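Local coordinates for protein glutathione S-transferase (Ceriporiopsis subvermispora, PDB 6J3E) that binds glutathione and, as a serine-type glutathione S-transferase, probably transfers it to electrophilic substrates, at residues T30-I36 and Y97-V103; V43-D47 and R142-F147; A128-P133 and L160-A164. All coordinates share one frame; numbering follows the deposited sequence.

Following the chain from the N terminus, residues 30-36 end helix 22-34, and 43-47 follow strand 38-42. Contact 1 closes first: the loop 97-103, just past helix 86-96, comes back onto the end of helix 22-34. Contact 2 opens at 43-47, between the two segments of contact 1, and closes beyond them at 142-147, so the two cross; contact 2 sets the thioredoxin-like domain against helix 141-153 of the helical domain. Contact 3 opens at 128-133 and closes at 160-164; it crosses contact 2 and follows contact 1 in series, on the opposite side of the chain's centre. Contacts 2 and 3 also touch, Phe147 CE2 lying 3.4 Å from Leu132 O.

Contact 1: T30-I36 and Y97-V103; sequences TLNFKGI and YPDTPVV
Two rings are met obliquely here: Phe33 takes Pro101 CB 3.3 Å from its CE2 and Val103 CG1 3.9 Å from its CD2, while Tyr97 receives the tip of Ile36, whose CD1 comes 3.8 Å from Tyr97 CD1. Elsewhere Phe33 pairs edge-to-face with Tyr250, and Tyr97 OH bonds to Asp76. Between the rings runs Lys34, extended until it bends at chi4 (-69°). Its CG and CE pass beside the Pro101 carbonyl, and NZ bonds to Pro101 O at 3.0 Å from above the carbonyl plane, 47° out of it. A weak bond of 3.4 Å joins NZ to Thr100 OG1, and a salt bridge ties NZ to Asp94 of helix 86-96. With a methionine in place of Lys34, Asp94 would probably lose its cationic mate and the Pro101 carbonyl its donor, leaving the loop less firmly held. Gly35, at positive phi, is the C' residue of the Schellman motif that ends helix 22-34, whose earlier turn carries the glutathione-binding Lys26. The contact thus sets one amine, shared between a carboxylate and loop oxygens, amid apolar packing, fastening the linker leaving the thioredoxin-like domain to that domain's first helix.

Contact 2: V43-D47 and R142-F147; sequences VEYPD and RSEEFF
Tyr45 and Ser143 meet at the domain interface of the glutathione S-transferase fold, where the loop after strand 38-42 of the thioredoxin-like domain lies on helix 141-153 of the all-helical domain. Tyr45 can be followed outward. CB sits between Ser143 OG and Phe146 CD1, 3.8 Å from the latter. CD1 looks obliquely toward Phe146 CE1, and CD2 has the serine oxygen near the plane of the ring. Farther out the ring receives the edge of Phe147 on one face, a T-shaped pair with planes at 62°; Phe147 CD1 lies 3.6 Å from Tyr45 CE2. At the tip, OH comes 3.6 Å from Phe147 CE1. Phe147 in turn packs near Arg151, a glutathione-binding residue. Phe146 offers a face to the next residue of the loop: Pro46 CA stands over it in a CH-pi contact, 4.0 Å from the ring centroid. The polar grip begins at Tyr45 N, which donates to Ser143 OG at 2.8 Å with an N-H...O angle of 156°. The same hydroxyl is modelled so close to Glu44 OE1 that the length of that bond is doubtful; Glu44 OE2 is bonded to Asn140, just before the helix. Pro46 CG rests over one face of the Arg142 guanidinium. At the edge of that group, end-on, Asp47 forms a two-pronged salt bridge, its carboxylate turned only 19° from the guanidinium plane: Arg142 NH2 bonds to Asp47 OD1 at 3.1 Å, and Arg142 NH1 meets the syn lone pair of Asp47 OD2 at 3.0 Å.

Contact 3: A128-P133 and L160-A164; sequences APIMLP and LEDWA. With EDO (1,2-ethanediol), chain F.
The hydroxyl O1 of a 1,2-ethanediol, probably from the crystallisation liquor, is held by two backbone groups beside Pro133: it takes the N-H of Ala164 at 3.0 Å from N, nearly straight at 162°, and donates to Leu160 O, also 3.0 Å away. The diol carbon C1 lies 3.6 Å from Pro133 CB, so the small molecule fits where the turn of 160-164 lies against helix 109-136. Direct contact between the two segments is apolar. Trp163, with CG anti to its carbonyl carbon (chi1 -79°), sends the benzene part of its indole to the helix: CE3 comes 3.7 Å from Pro133 CG and CZ3 3.8 Å from Leu132 CB, both approaching obliquely. Ala128 O and Pro129 O stand at the indole edge, in its plane, while Leu160 CD2 lies over one face, offset toward the rim. The pyrrole nitrogen turns elsewhere, NE1 bonding to Val158 O. Leu160 CB also meets Pro133 CB at 4.0 Å, and at the other end Ala164 CB packs 4.0 Å from Ile130 CG1. The helix is kinked here. Pro133 has no N-H to give Pro129 O one turn back, and that carbonyl faces Trp163 CB at 3.7 Å and the Ala164 methyl instead. Leu132 also touches the glutathione-binding Arg151 of helix 141-153. Proline rings, aliphatic carbons and the benzene part of the indole therefore join the turn ahead of helix 169-189 to the kink by shape, while the turn's own backbone polar groups bind the diol.

Contact 1: T30-I36 and Y97-V103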
loop_
_atom_site.group_PDB
_atom_site.type_symbol
_atom_site.label_atom_id
_atom_site.label_comp_id
_atom_site.label_asym_id
_atom_site.label_seq_id
_atom_site.Cartn_x
_atom_site.Cartn_y
_atom_site.Cartn_z
ATOM N N THR A 30 -11.345 5.228 -17.126
ATOM C CA THR A 30 -12.205 6.038 -16.265
ATOM C C THR A 30 -13.189 6.879 -17.085
ATOM O O THR A 30 -14.383 6.945 -16.750
ATOM C CB THR A 30 -11.346 6.912 -15.339
ATOM O OG1 THR A 30 -10.408 6.080 -14.639
ATOM C CG2 THR A 30 -12.211 7.614 -14.299
ATOM N N LEU A 31 -12.724 7.499 -18.180
ATOM C CA LEU A 31 -13.631 8.284 -19.020
ATOM C C LEU A 31 -14.655 7.400 -19.735
ATOM O O LEU A 31 -15.800 7.820 -19.931
ATOM C CB LEU A 31 -12.830 9.108 -20.028
ATOM C CG LEU A 31 -11.978 10.257 -19.481
ATOM C CD1 LEU A 31 -10.943 10.645 -20.509
ATOM C CD2 LEU A 31 -12.826 11.464 -19.130
ATOM N N ASN A 32 -14.271 6.173 -20.111
ATOM C CA ASN A 32 -15.213 5.241 -20.733
ATOM C C ASN A 32 -16.251 4.747 -19.727
ATOM O O ASN A 32 -17.440 4.651 -20.049
ATOM C CB ASN A 32 -14.456 4.061 -21.351
ATOM C CG ASN A 32 -13.640 4.458 -22.581
ATOM O OD1 ASN A 32 -13.728 5.595 -23.063
ATOM N ND2 ASN A 32 -12.859 3.519 -23.106
ATOM N N PHE A 33 -15.826 4.428 -18.504
ATOM C CA PHE A 33 -16.753 3.899 -17.511
ATOM C C PHE A 33 -17.669 4.983 -16.971
ATOM O O PHE A 33 -18.836 4.716 -16.662
ATOM C CB PHE A 33 -15.981 3.245 -16.367
ATOM C CG PHE A 33 -16.836 2.878 -15.179
ATOM C CD1 PHE A 33 -17.532 1.672 -15.152
ATOM C CD2 PHE A 33 -16.927 3.730 -14.092
ATOM C CE1 PHE A 33 -18.309 1.321 -14.063
ATOM C CE2 PHE A 33 -17.701 3.402 -13.004
ATOM C CZ PHE A 33 -18.396 2.186 -12.984
ATOM N N LYS A 34 -17.154 6.204 -16.816
ATOM C CA LYS A 34 -18.016 7.310 -16.407
ATOM C C LYS A 34 -18.920 7.777 -17.537
ATOM O O LYS A 34 -19.947 8.415 -17.267
ATOM C CB LYS A 34 -17.186 8.487 -15.896
ATOM C CG LYS A 34 -16.689 8.321 -14.468
ATOM C CD LYS A 34 -15.926 9.558 -14.029
ATOM C CE LYS A 34 -15.698 9.552 -12.525
ATOM N NZ LYS A 34 -16.967 9.740 -11.745
ATOM N N GLY A 35 -18.570 7.463 -18.780
ATOM C CA GLY A 35 -19.392 7.822 -19.911
ATOM C C GLY A 35 -19.221 9.241 -20.392
ATOM O O GLY A 35 -20.139 9.775 -21.023
ATOM N N ILE A 36 -18.077 9.870 -20.125
ATOM C CA ILE A 36 -17.828 11.259 -20.512
ATOM C C ILE A 36 -17.217 11.286 -21.909
ATOM O O ILE A 36 -16.259 10.550 -22.188
ATOM C CB ILE A 36 -16.930 11.968 -19.485
ATOM C CG1 ILE A 36 -17.515 11.791 -18.082
ATOM C CG2 ILE A 36 -16.808 13.451 -19.813
ATOM C CD1 ILE A 36 -16.619 12.263 -16.960
ATOM N N TYR A 97 -18.423 15.838 -12.456
ATOM C CA TYR A 97 -19.539 15.177 -13.133
ATOM C C TYR A 97 -20.207 14.232 -12.150
ATOM O O TYR A 97 -20.204 13.013 -12.345
ATOM C CB TYR A 97 -19.069 14.446 -14.385
ATOM C CG TYR A 97 -18.442 15.416 -15.342
ATOM C CD1 TYR A 97 -17.083 15.683 -15.312
ATOM C CD2 TYR A 97 -19.224 16.125 -16.235
ATOM C CE1 TYR A 97 -16.525 16.602 -16.174
ATOM C CE2 TYR A 97 -18.667 17.043 -17.100
ATOM C CZ TYR A 97 -17.326 17.288 -17.061
ATOM O OH TYR A 97 -16.810 18.223 -17.931
ATOM N N PRO A 98 -20.821 14.778 -11.099
ATOM C CA PRO A 98 -21.271 13.936 -9.978
ATOM C C PRO A 98 -22.379 12.983 -10.341
ATOM O O PRO A 98 -22.620 12.034 -9.585
ATOM C CB PRO A 98 -21.753 14.964 -8.950
ATOM C CG PRO A 98 -22.231 16.097 -9.798
ATOM C CD PRO A 98 -21.238 16.179 -10.935
ATOM N N ASP A 99 -23.062 13.194 -11.462
ATOM C CA ASP A 99 -24.129 12.294 -11.874
ATOM C C ASP A 99 -23.625 11.089 -12.664
ATOM O O ASP A 99 -24.446 10.274 -13.105
ATOM C CB ASP A 99 -25.183 13.058 -12.690
ATOM C CG ASP A 99 -25.939 14.091 -11.851
ATOM O OD1 ASP A 99 -26.249 13.812 -10.678
ATOM O OD2 ASP A 99 -26.217 15.190 -12.373
ATOM N N THR A 100 -22.291 10.948 -12.848
ATOM C CA THR A 100 -21.702 9.757 -13.449
ATOM C C THR A 100 -21.293 8.766 -12.363
ATOM O O THR A 100 -21.174 9.137 -11.187
ATOM C CB THR A 100 -20.479 10.129 -14.298
ATOM O OG1 THR A 100 -19.569 10.929 -13.528
ATOM C CG2 THR A 100 -20.889 10.872 -15.552
ATOM N N PRO A 101 -21.062 7.500 -12.718
ATOM C CA PRO A 101 -20.676 6.505 -11.693
ATOM C C PRO A 101 -19.414 6.919 -10.947
ATOM O O PRO A 101 -18.365 7.149 -11.548
ATOM C CB PRO A 101 -20.456 5.225 -12.510
ATOM C CG PRO A 101 -21.245 5.417 -13.760
ATOM C CD PRO A 101 -21.194 6.889 -14.054
ATOM N N VAL A 102 -19.527 7.021 -9.620
ATOM C CA VAL A 102 -18.398 7.391 -8.773
ATOM C C VAL A 102 -17.338 6.299 -8.796
ATOM O O VAL A 102 -17.656 5.101 -8.719
ATOM C CB VAL A 102 -18.888 7.651 -7.340
ATOM C CG1 VAL A 102 -17.718 7.737 -6.380
ATOM C CG2 VAL A 102 -19.718 8.930 -7.288
ATOM N N VAL A 103 -16.062 6.695 -8.905
ATOM C CA VAL A 103 -14.972 5.730 -8.834
ATOM C C VAL A 103 -14.156 5.835 -7.549
ATOM O O VAL A 103 -13.507 4.849 -7.173
ATOM C CB VAL A 103 -14.041 5.804 -10.063
ATOM C CG1 VAL A 103 -14.814 5.511 -11.341
ATOM C CG2 VAL A 103 -13.308 7.123 -10.134
#

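Contact 2: V43-D47 and R142-F147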
loop_
_atom_site.group_PDB
_atom_site.type_symbol
_atom_site.label_atom_id
_atom_site.label_comp_id
_atom_site.label_asym_id
_atom_site.label_seq_id
_atom_site.Cartn_x
_atom_site.Cartn_y
_atom_site.Cartn_z
ATOM N N VAL A 43 0.418 12.534 -28.350
ATOM C CA VAL A 43 1.622 13.304 -28.055
ATOM C C VAL A 43 2.810 12.364 -27.912
ATOM O O VAL A 43 2.763 11.400 -27.139
ATOM C CB VAL A 43 1.445 14.159 -26.786
ATOM C CG1 VAL A 43 2.762 14.842 -26.416
ATOM C CG2 VAL A 43 0.327 15.188 -27.002
ATOM N N GLU A 44 3.877 12.644 -28.654
ATOM C CA GLU A 44 5.079 11.834 -28.546
ATOM C C GLU A 44 5.787 12.137 -27.234
ATOM O O GLU A 44 5.707 13.249 -26.699
ATOM C CB GLU A 44 6.017 12.093 -29.727
ATOM C CG GLU A 44 5.458 11.697 -31.089
ATOM C CD GLU A 44 5.285 10.192 -31.267
ATOM O OE1 GLU A 44 5.914 9.413 -30.517
ATOM O OE2 GLU A 44 4.506 9.786 -32.162
ATOM N N TYR A 45 6.483 11.123 -26.718
ATOM C CA TYR A 45 7.229 11.245 -25.467
ATOM C C TYR A 45 8.053 12.520 -25.370
ATOM O O TYR A 45 7.940 13.221 -24.350
ATOM C CB TYR A 45 8.123 10.009 -25.278
ATOM C CG TYR A 45 7.616 9.059 -24.223
ATOM C CD1 TYR A 45 7.687 9.393 -22.870
ATOM C CD2 TYR A 45 7.047 7.838 -24.571
ATOM C CE1 TYR A 45 7.219 8.529 -21.892
ATOM C CE2 TYR A 45 6.566 6.964 -23.594
ATOM C CZ TYR A 45 6.662 7.312 -22.258
ATOM O OH TYR A 45 6.189 6.459 -21.280
ATOM N N PRO A 46 8.869 12.893 -26.361
ATOM C CA PRO A 46 9.737 14.065 -26.172
ATOM C C PRO A 46 8.991 15.405 -26.201
ATOM O O PRO A 46 9.562 16.417 -25.768
ATOM C CB PRO A 46 10.745 13.943 -27.323
ATOM C CG PRO A 46 10.025 13.149 -28.371
ATOM C CD PRO A 46 9.085 12.237 -27.669
ATOM N N ASP A 47 7.746 15.438 -26.676
ATOM C CA ASP A 47 6.944 16.650 -26.690
ATOM C C ASP A 47 6.086 16.802 -25.451
ATOM O O ASP A 47 5.385 17.812 -25.328
ATOM C CB ASP A 47 6.018 16.693 -27.914
ATOM C CG ASP A 47 6.723 16.320 -29.205
ATOM O OD1 ASP A 47 7.922 16.635 -29.356
ATOM O OD2 ASP A 47 6.066 15.694 -30.068
ATOM N N ARG A 142 10.427 8.883 -32.968
ATOM C CA ARG A 142 10.785 10.036 -32.137
ATOM C C ARG A 142 10.676 9.705 -30.645
ATOM O O ARG A 142 11.558 10.065 -29.852
ATOM C CB ARG A 142 9.909 11.244 -32.493
ATOM C CG ARG A 142 10.023 11.764 -33.932
ATOM C CD ARG A 142 9.508 13.209 -34.043
ATOM N NE ARG A 142 10.135 14.055 -33.026
ATOM C CZ ARG A 142 9.480 14.741 -32.098
ATOM N NH1 ARG A 142 8.148 14.730 -32.062
ATOM N NH2 ARG A 142 10.165 15.449 -31.213
ATOM N N SER A 143 9.590 9.019 -30.245
ATOM C CA SER A 143 9.452 8.560 -28.861
ATOM C C SER A 143 10.484 7.497 -28.514
ATOM O O SER A 143 10.940 7.437 -27.365
ATOM C CB SER A 143 8.050 7.998 -28.610
ATOM O OG SER A 143 7.071 9.018 -28.426
ATOM N N GLU A 144 10.855 6.649 -29.482
ATOM C CA GLU A 144 11.822 5.586 -29.208
ATOM C C GLU A 144 13.195 6.160 -28.884
ATOM O O GLU A 144 13.855 5.708 -27.944
ATOM C CB GLU A 144 11.910 4.625 -30.394
ATOM C CG GLU A 144 12.664 3.331 -30.104
ATOM C CD GLU A 144 14.182 3.494 -30.110
ATOM O OE1 GLU A 144 14.863 2.659 -29.460
ATOM O OE2 GLU A 144 14.692 4.447 -30.765
ATOM N N GLU A 145 13.656 7.141 -29.666
ATOM C CA GLU A 145 14.926 7.791 -29.345
ATOM C C GLU A 145 14.899 8.343 -27.924
ATOM O O GLU A 145 15.816 8.101 -27.125
ATOM C CB GLU A 145 15.217 8.901 -30.368
ATOM C CG GLU A 145 16.590 9.597 -30.222
ATOM C CD GLU A 145 16.635 10.664 -29.114
ATOM O OE1 GLU A 145 17.681 10.761 -28.433
ATOM O OE2 GLU A 145 15.642 11.408 -28.916
ATOM N N PHE A 146 13.819 9.055 -27.580
ATOM C CA PHE A 146 13.690 9.651 -26.256
ATOM C C PHE A 146 13.566 8.584 -25.168
ATOM O O PHE A 146 14.208 8.674 -24.113
ATOM C CB PHE A 146 12.474 10.578 -26.243
ATOM C CG PHE A 146 12.257 11.282 -24.933
ATOM C CD1 PHE A 146 11.589 10.653 -23.892
ATOM C CD2 PHE A 146 12.702 12.592 -24.750
ATOM C CE1 PHE A 146 11.376 11.309 -22.687
ATOM C CE2 PHE A 146 12.497 13.253 -23.547
ATOM C CZ PHE A 146 11.818 12.613 -22.513
ATOM N N PHE A 147 12.711 7.589 -25.386
ATOM C CA PHE A 147 12.446 6.599 -24.345
ATOM C C PHE A 147 13.682 5.753 -24.064
ATOM O O PHE A 147 14.074 5.556 -22.905
ATOM C CB PHE A 147 11.276 5.715 -24.768
ATOM C CG PHE A 147 10.743 4.855 -23.673
ATOM C CD1 PHE A 147 9.717 5.305 -22.871
ATOM C CD2 PHE A 147 11.263 3.577 -23.447
ATOM C CE1 PHE A 147 9.218 4.507 -21.843
ATOM C CE2 PHE A 147 10.762 2.781 -22.432
ATOM C CZ PHE A 147 9.735 3.254 -21.630
#

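Contact 3: A128-P133 and L160-A164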
loop_
_atom_site.group_PDB
_atom_site.type_symbol
_atom_site.label_atom_id
_atom_site.label_comp_id
_atom_site.label_asym_id
_atom_site.label_seq_id
_atom_site.Cartn_x
_atom_site.Cartn_y
_atom_site.Cartn_z
ATOM N N ALA A 128 8.686 -3.380 -14.639
ATOM C CA ALA A 128 9.574 -2.518 -15.424
ATOM C C ALA A 128 10.638 -3.272 -16.221
ATOM O O ALA A 128 10.775 -2.995 -17.426
ATOM C CB ALA A 128 10.201 -1.474 -14.489
ATOM N N PRO A 129 11.394 -4.225 -15.653
ATOM C CA PRO A 129 12.478 -4.831 -16.447
ATOM C C PRO A 129 11.997 -5.578 -17.679
ATOM O O PRO A 129 12.749 -5.666 -18.659
ATOM C CB PRO A 129 13.182 -5.763 -15.448
ATOM C CG PRO A 129 12.310 -5.892 -14.334
ATOM C CD PRO A 129 11.444 -4.681 -14.257
ATOM N N ILE A 130 10.768 -6.083 -17.677
ATOM C CA ILE A 130 10.222 -6.751 -18.852
ATOM C C ILE A 130 9.439 -5.789 -19.722
ATOM O O ILE A 130 9.526 -5.843 -20.954
ATOM C CB ILE A 130 9.352 -7.942 -18.416
ATOM C CG1 ILE A 130 10.251 -9.113 -17.987
ATOM C CG2 ILE A 130 8.362 -8.329 -19.532
ATOM C CD1 ILE A 130 9.564 -10.132 -17.127
ATOM N N MET A 131 8.692 -4.882 -19.101
ATOM C CA MET A 131 7.708 -4.120 -19.850
ATOM C C MET A 131 8.275 -2.854 -20.491
ATOM O O MET A 131 7.857 -2.490 -21.591
ATOM C CB MET A 131 6.527 -3.775 -18.939
ATOM C CG MET A 131 5.639 -4.967 -18.584
ATOM S SD MET A 131 5.062 -5.864 -20.051
ATOM C CE MET A 131 4.279 -4.531 -20.998
ATOM N N LEU A 132 9.215 -2.169 -19.849
ATOM C CA LEU A 132 9.766 -0.963 -20.467
ATOM C C LEU A 132 10.505 -1.263 -21.765
ATOM O O LEU A 132 10.290 -0.535 -22.752
ATOM C CB LEU A 132 10.660 -0.216 -19.473
ATOM C CG LEU A 132 10.005 0.293 -18.189
ATOM C CD1 LEU A 132 10.854 1.360 -17.513
ATOM C CD2 LEU A 132 8.612 0.798 -18.449
ATOM N N PRO A 133 11.366 -2.286 -21.855
ATOM C CA PRO A 133 11.929 -2.619 -23.171
ATOM C C PRO A 133 10.859 -3.000 -24.174
ATOM O O PRO A 133 10.913 -2.581 -25.334
ATOM C CB PRO A 133 12.863 -3.795 -22.867
ATOM C CG PRO A 133 13.167 -3.667 -21.420
ATOM C CD PRO A 133 11.929 -3.138 -20.796
ATOM N N LEU A 160 18.538 -1.792 -23.173
ATOM C CA LEU A 160 17.229 -2.366 -22.912
ATOM C C LEU A 160 17.229 -3.872 -23.124
ATOM O O LEU A 160 16.601 -4.617 -22.356
ATOM C CB LEU A 160 16.181 -1.699 -23.797
ATOM C CG LEU A 160 15.800 -0.275 -23.414
ATOM C CD1 LEU A 160 14.637 0.162 -24.253
ATOM C CD2 LEU A 160 15.434 -0.189 -21.944
ATOM N N GLU A 161 17.948 -4.347 -24.144
ATOM C CA GLU A 161 17.875 -5.755 -24.526
ATOM C C GLU A 161 18.539 -6.675 -23.510
ATOM O O GLU A 161 18.280 -7.884 -23.531
ATOM C CB GLU A 161 18.490 -5.943 -25.913
ATOM C CG GLU A 161 17.673 -5.303 -27.057
ATOM C CD GLU A 161 17.725 -3.763 -27.101
ATOM O OE1 GLU A 161 16.763 -3.153 -27.623
ATOM O OE2 GLU A 161 18.722 -3.164 -26.625
ATOM N N ASP A 162 19.361 -6.134 -22.609
ATOM C CA ASP A 162 20.000 -6.895 -21.539
ATOM C C ASP A 162 19.255 -6.816 -20.197
ATOM O O ASP A 162 19.715 -7.398 -19.210
ATOM C CB ASP A 162 21.451 -6.409 -21.357
ATOM C CG ASP A 162 22.279 -6.506 -22.638
ATOM O OD1 ASP A 162 22.166 -7.517 -23.358
ATOM O OD2 ASP A 162 23.050 -5.562 -22.929
ATOM N N TRP A 163 18.134 -6.098 -20.128
ATOM C CA TRP A 163 17.441 -5.928 -18.852
ATOM C C TRP A 163 16.886 -7.258 -18.346
ATOM O O TRP A 163 17.150 -7.665 -17.209
ATOM C CB TRP A 163 16.313 -4.914 -18.999
ATOM C CG TRP A 163 16.742 -3.492 -18.986
ATOM C CD1 TRP A 163 17.991 -2.996 -19.267
ATOM C CD2 TRP A 163 15.925 -2.359 -18.661
ATOM N NE1 TRP A 163 17.993 -1.619 -19.148
ATOM C CE2 TRP A 163 16.740 -1.204 -18.776
ATOM C CE3 TRP A 163 14.584 -2.208 -18.295
ATOM C CZ2 TRP A 163 16.256 0.079 -18.528
ATOM C CZ3 TRP A 163 14.102 -0.933 -18.055
ATOM C CH2 TRP A 163 14.933 0.195 -18.175
ATOM N N ALA A 164 16.106 -7.939 -19.187
ATOM C CA ALA A 164 15.533 -9.243 -18.868
ATOM C C ALA A 164 15.349 -10.016 -20.169
ATOM O O ALA A 164 14.225 -10.262 -20.616
ATOM C CB ALA A 164 14.207 -9.082 -18.127
HETATM C C1 EDO F . 13.906 -7.231 -22.329
HETATM O O1 EDO F . 15.305 -7.304 -22.000
HETATM C C2 EDO F . 13.592 -8.107 -23.548
HETATM O O2 EDO F . 14.296 -7.632 -24.700
#